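Local coordinates for uncharacterized protein (Leptospira interrogans serogroup Icterohaemorrhagiae serovar copenhageni, PDB 6OE6) that is of unknown function but is a predicted lipoprotein whose modelled part is an all-beta domain of two sheets, at residues 47-50 / 51-54. Residues are numbered along the deposited sequence; the frame is centred on the assembly and turned at random.
Sequences IFPD and DKTI
Phe48 and Ile54 face each other across the turn from edge strand 47-49 to strand 53-59, a worked example of an inter-sheet connection with an apolar pair at its open end and water within the bend. Phe48 CB lies 3.8 Å from Ile54 CD1; chi1 of -58° swings the ring to the side of the backbone N, and Phe48 CG passes Ile54 CG1 and CD1. Phe48 CD2 obliquely meets Ile54 CG2 at 3.7 Å, CE2 touches that same methyl, and CZ, at the tip, lies 4.5 Å from it, beyond close contact. Trp18 and Phe126 also meet the ring, making the pair part of the inter-sheet core.

Nearer the bend, Pro49 CG packs on Lys52 CG at 3.9 Å; in the conformer given, the lysine chain, bent at chi2 (-68°), leads NZ away to a salt bridge with Asp22. Asp51 OD1 approaches Pro49 CB to 3.5 Å and stands 4.6 Å from Asp50 OD1. A water near Pro49 O (2.8 Å) and Lys52 O (2.6 Å) can bridge the limbs, though its possible acceptors outnumber its protons. Dispersion forces thus join the inner side chains, a water can bridge the carbonyls, and the neighbouring carboxylates probably disfavour each other's ionisation.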
loop_
_atom_site.group_PDB
_atom_site.type_symbol
_atom_site.label_atom_id
_atom_site.label_comp_id
_atom_site.label_asym_id
_atom_site.label_seq_id
_atom_site.Cartn_x
_atom_site.Cartn_y
_atom_site.Cartn_z
ATOM N N ILE A 47 -3.651 8.933 2.057
ATOM C CA ILE A 47 -2.825 10.035 1.572
ATOM C C ILE A 47 -1.571 10.078 2.434
ATOM O O ILE A 47 -1.636 10.433 3.615
ATOM C CB ILE A 47 -3.563 11.380 1.631
ATOM C CG1 ILE A 47 -4.839 11.331 0.783
ATOM C CG2 ILE A 47 -2.652 12.508 1.186
ATOM C CD1 ILE A 47 -5.662 12.576 0.929
ATOM N N PHE A 48 -0.439 9.715 1.851
ATOM C CA PHE A 48 0.825 9.577 2.565
ATOM C C PHE A 48 1.834 10.618 2.077
ATOM O O PHE A 48 1.820 11.028 0.905
ATOM C CB PHE A 48 1.406 8.165 2.366
ATOM C CG PHE A 48 0.488 7.045 2.825
ATOM C CD1 PHE A 48 -0.213 7.137 4.020
ATOM C CD2 PHE A 48 0.349 5.882 2.067
ATOM C CE1 PHE A 48 -1.051 6.111 4.446
ATOM C CE2 PHE A 48 -0.482 4.857 2.490
ATOM C CZ PHE A 48 -1.185 4.969 3.679
ATOM N N PRO A 49 2.719 11.084 2.949
ATOM C CA PRO A 49 3.753 12.031 2.532
ATOM C C PRO A 49 4.892 11.296 1.842
ATOM O O PRO A 49 5.000 10.079 1.917
ATOM C CB PRO A 49 4.215 12.631 3.865
ATOM C CG PRO A 49 4.095 11.457 4.807
ATOM C CD PRO A 49 2.842 10.715 4.369
ATOM N N ASP A 50 5.765 12.070 1.192
ATOM C CA ASP A 50 6.894 11.501 0.458
ATOM C C ASP A 50 8.161 11.408 1.300
ATOM O O ASP A 50 9.230 11.077 0.767
ATOM C CB ASP A 50 7.171 12.316 -0.812
ATOM C CG ASP A 50 7.831 13.671 -0.535
ATOM O OD1 ASP A 50 7.794 14.190 0.604
ATOM O OD2 ASP A 50 8.403 14.229 -1.491
ATOM N N ASP A 51 8.082 11.707 2.596
ATOM C CA ASP A 51 9.286 11.734 3.414
ATOM C C ASP A 51 9.228 10.758 4.586
ATOM O O ASP A 51 10.032 10.876 5.526
ATOM C CB ASP A 51 9.563 13.160 3.898
ATOM C CG ASP A 51 8.482 13.705 4.809
ATOM O OD1 ASP A 51 7.445 13.051 5.010
ATOM O OD2 ASP A 51 8.691 14.817 5.354
ATOM N N LYS A 52 8.289 9.817 4.548
ATOM C CA LYS A 52 8.190 8.751 5.532
ATOM C C LYS A 52 8.089 7.418 4.809
ATOM O O LYS A 52 7.507 7.322 3.724
ATOM C CB LYS A 52 6.965 8.913 6.446
ATOM C CG LYS A 52 6.937 10.212 7.248
ATOM C CD LYS A 52 8.023 10.258 8.301
ATOM C CE LYS A 52 7.892 11.512 9.161
ATOM N NZ LYS A 52 8.965 11.626 10.193
ATOM N N THR A 53 8.660 6.388 5.419
ATOM C CA THR A 53 8.558 5.060 4.824
ATOM C C THR A 53 7.161 4.515 5.101
ATOM O O THR A 53 6.679 4.563 6.234
ATOM C CB THR A 53 9.674 4.159 5.366
ATOM O OG1 THR A 53 10.932 4.630 4.855
ATOM C CG2 THR A 53 9.494 2.705 4.912
ATOM N N ILE A 54 6.483 4.063 4.046
ATOM C CA ILE A 54 5.091 3.620 4.124
ATOM C C ILE A 54 5.115 2.125 4.404
ATOM O O ILE A 54 5.517 1.349 3.536
ATOM C CB ILE A 54 4.339 3.913 2.827
ATOM C CG1 ILE A 54 4.330 5.438 2.517
ATOM C CG2 ILE A 54 2.896 3.283 2.882
ATOM C CD1 ILE A 54 4.019 5.800 1.032
HETATM O O HOH W 1 6.994 8.244 1.402
HETATM O O HOH W 2 10.126 7.875 1.718
#